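Local structure of histone deacetylase complex subunit SAP18 (4A6Q) at residues 120-124 against 125-129. The protein enhances transcriptional repression directed by SIN3 and HDAC1 and serves as an auxiliary component of the splicing-dependent exon junction complex. Sequence-based numbering, arbitrary orientation.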
HETATM    1  N   MSE A 120       1.216  -6.799  -7.259  1.00 10.77           N
HETATM    2  CA  MSE A 120       0.753  -5.432  -7.282  1.00 10.35           C
HETATM    3  C   MSE A 120       1.773  -4.480  -6.666  1.00 10.13           C
HETATM    4  O   MSE A 120       2.239  -4.684  -5.548  1.00 11.25           O
HETATM    5  CB  MSE A 120      -0.582  -5.315  -6.541  1.00 11.38           C
HETATM    6  CG  MSE A 120      -1.054  -3.882  -6.430  1.00  9.56           C
HETATM    7 SE   MSE A 120      -2.703  -3.782  -5.461  1.00 28.14          SE
HETATM    8  CE  MSE A 120      -3.833  -4.599  -6.763  1.00 13.81           C
ATOM      9  N   THR A 121       2.088  -3.405  -7.389  1.00 11.98           N
ATOM     10  CA  THR A 121       3.124  -2.490  -6.942  1.00 11.63           C
ATOM     11  C   THR A 121       2.579  -1.193  -6.411  1.00  9.68           C
ATOM     12  O   THR A 121       1.446  -0.773  -6.713  1.00 12.05           O
ATOM     13  CB  THR A 121       4.035  -2.087  -8.117  1.00 10.79           C
ATOM     14  OG1 THR A 121       3.252  -1.450  -9.108  1.00 14.42           O
ATOM     15  CG2 THR A 121       4.736  -3.304  -8.721  1.00 12.83           C
ATOM     16  N   LEU A 122       3.397  -0.531  -5.596  1.00 10.16           N
ATOM     17  CA  LEU A 122       3.038   0.815  -5.155  1.00 11.06           C
ATOM     18  C   LEU A 122       2.723   1.744  -6.329  1.00 12.18           C
ATOM     19  O   LEU A 122       1.700   2.464  -6.316  1.00 13.18           O
ATOM     20  CB  LEU A 122       4.148   1.409  -4.287  1.00 12.13           C
ATOM     21  CG  LEU A 122       4.463   0.677  -2.977  1.00 13.94           C
ATOM     22  CD1 LEU A 122       5.705   1.304  -2.360  1.00 15.17           C
ATOM     23  CD2 LEU A 122       3.328   0.702  -1.967  1.00 15.38           C
ATOM     24  N   GLN A 123       3.557   1.736  -7.351  1.00 11.86           N
ATOM     25  CA  GLN A 123       3.319   2.648  -8.477  1.00 11.71           C
ATOM     26  C   GLN A 123       2.010   2.379  -9.239  1.00 13.74           C
ATOM     27  O   GLN A 123       1.353   3.327  -9.706  1.00 14.65           O
ATOM     28  CB  GLN A 123       4.530   2.702  -9.410  1.00 11.69           C
ATOM     29  CG  GLN A 123       4.802   1.374 -10.105  1.00 14.08           C
ATOM     30  CD  GLN A 123       6.093   1.333 -10.864  1.00 17.61           C
ATOM     31  OE1 GLN A 123       6.869   2.305 -10.853  1.00 17.50           O
ATOM     32  NE2 GLN A 123       6.351   0.201 -11.521  1.00 15.66           N
ATOM     33  N   SER A 124       1.612   1.112  -9.318  1.00 12.90           N
ATOM     34  CA  SER A 124       0.375   0.764 -10.011  1.00 12.58           C
ATOM     35  C   SER A 124      -0.830   1.383  -9.309  1.00 15.03           C
ATOM     36  O   SER A 124      -1.878   1.600  -9.924  1.00 16.22           O
ATOM     37  CB  SER A 124       0.190  -0.753 -10.146  1.00 12.66           C
ATOM     38  OG  SER A 124      -0.103  -1.381  -8.908  1.00 13.75           O
ATOM     39  N   GLN A 125      -0.668   1.652  -8.010  1.00 14.16           N
ATOM     40  CA  GLN A 125      -1.798   2.170  -7.225  1.00 11.93           C
ATOM     41  C   GLN A 125      -1.681   3.677  -6.984  1.00 15.07           C
ATOM     42  O   GLN A 125      -2.390   4.229  -6.147  1.00 20.09           O
ATOM     43  CB  GLN A 125      -1.902   1.416  -5.899  1.00 12.47           C
ATOM     44  CG  GLN A 125      -1.983  -0.075  -6.069  1.00 12.44           C
ATOM     45  CD  GLN A 125      -3.181  -0.469  -6.881  1.00 16.15           C
ATOM     46  OE1 GLN A 125      -4.325  -0.158  -6.489  1.00 16.91           O
ATOM     47  NE2 GLN A 125      -2.958  -1.132  -8.029  1.00 17.54           N
ATOM     48  N   LYS A 126      -0.778   4.325  -7.719  1.00 14.22           N
ATOM     49  CA  LYS A 126      -0.497   5.766  -7.618  1.00 17.16           C
ATOM     50  C   LYS A 126      -0.132   6.230  -6.221  1.00 18.57           C
ATOM     51  O   LYS A 126      -0.471   7.329  -5.790  1.00 20.75           O
ATOM     52  CB  LYS A 126      -1.650   6.552  -8.194  1.00 25.49           C
ATOM     53  CG  LYS A 126      -1.946   6.042  -9.573  1.00 32.28           C
ATOM     54  CD  LYS A 126      -1.907   7.122 -10.542  1.00 42.32           C
ATOM     55  CE  LYS A 126      -3.212   7.777 -10.473  1.00 48.69           C
ATOM     56  NZ  LYS A 126      -3.267   8.887 -11.459  1.00 53.88           N
ATOM     57  N   PHE A 127       0.576   5.375  -5.517  1.00 16.18           N
ATOM     58  CA  PHE A 127       1.207   5.736  -4.256  1.00 14.55           C
ATOM     59  C   PHE A 127       2.104   6.941  -4.488  1.00 17.95           C
ATOM     60  O   PHE A 127       2.772   7.045  -5.528  1.00 18.10           O
ATOM     61  CB  PHE A 127       2.054   4.547  -3.761  1.00 14.31           C
ATOM     62  CG  PHE A 127       2.759   4.833  -2.489  1.00 13.48           C
ATOM     63  CD1 PHE A 127       2.124   4.681  -1.274  1.00 15.52           C
ATOM     64  CD2 PHE A 127       4.081   5.269  -2.524  1.00 20.00           C
ATOM     65  CE1 PHE A 127       2.799   4.966  -0.091  1.00 18.41           C
ATOM     66  CE2 PHE A 127       4.739   5.556  -1.376  1.00 19.65           C
ATOM     67  CZ  PHE A 127       4.100   5.412  -0.166  1.00 16.65           C
ATOM     68  N   GLN A 128       2.122   7.845  -3.518  1.00 16.16           N
ATOM     69  CA  GLN A 128       3.032   8.986  -3.548  1.00 13.33           C
ATOM     70  C   GLN A 128       3.800   9.038  -2.269  1.00 13.88           C
ATOM     71  O   GLN A 128       3.302   8.694  -1.205  1.00 16.58           O
ATOM     72  CB  GLN A 128       2.251  10.297  -3.731  1.00 16.23           C
ATOM     73  CG  GLN A 128       1.588  10.347  -5.080  1.00 19.97           C
ATOM     74  CD  GLN A 128       0.893  11.653  -5.390  1.00 28.00           C
ATOM     75  OE1 GLN A 128       0.635  11.947  -6.549  1.00 34.70           O
ATOM     76  NE2 GLN A 128       0.580  12.430  -4.370  1.00 22.60           N
ATOM     77  N   ILE A 129       5.054   9.492  -2.364  1.00 20.00           N
ATOM     78  CA  ILE A 129       5.843   9.706  -1.172  1.00 21.86           C
ATOM     79  C   ILE A 129       5.050  10.671  -0.340  1.00 27.55           C
ATOM     80  O   ILE A 129       4.530  11.651  -0.862  1.00 31.11           O
ATOM     81  CB  ILE A 129       7.243  10.326  -1.518  1.00 31.98           C
ATOM     82  CG1 ILE A 129       8.276   9.226  -1.651  1.00 31.78           C
ATOM     83  CG2 ILE A 129       7.687  11.324  -0.481  1.00 35.43           C
ATOM     84  CD1 ILE A 129       7.977   8.311  -2.776  1.00 29.61           C
TER
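One face of the Phe127 ring receives CD2 of Leu122, 4.1 Å above the plane and displaced toward the rim, while the Gln125 amide carbon CD lies 3.6 Å from the selenium of selenomethionine Met120, the two side chains crossing at about a right angle. The setting is an ST motif that opens a short 3-10 turn in the loop before strand 132-138 of this ubiquitin-like fold: Ser124 N donates to Thr121 OG1, which also bonds Glu17. Leu122 O takes two donors from opposite faces of its carbonyl plane, Gln125 N at 3.0 Å and Phe127 N (N-H...O 158°), so one oxygen holds both Gln125, just after the 3-10 turn, and Phe127, two residues further on. A chi1 of 179°, which sets CG opposite the backbone N, carries the Phe127 ring to Leu30 and Ile91 of the sheet. Its CB meets Leu122 CB at 3.8 Å. The Gln125 chain bends at chi2 and folds back over Ser124, bringing NE2 3.0 Å from Ser124 OG, with that oxygen only 7° out of the amide plane. Replacing Gln125 with an alanine would probably leave Ser124 OG without this donor and open a gap beside the Met120 selenium. Ser124 OG itself donates to Thr121 O at 2.8 Å, with Ser124 OG lying slightly out of that carbonyl's plane.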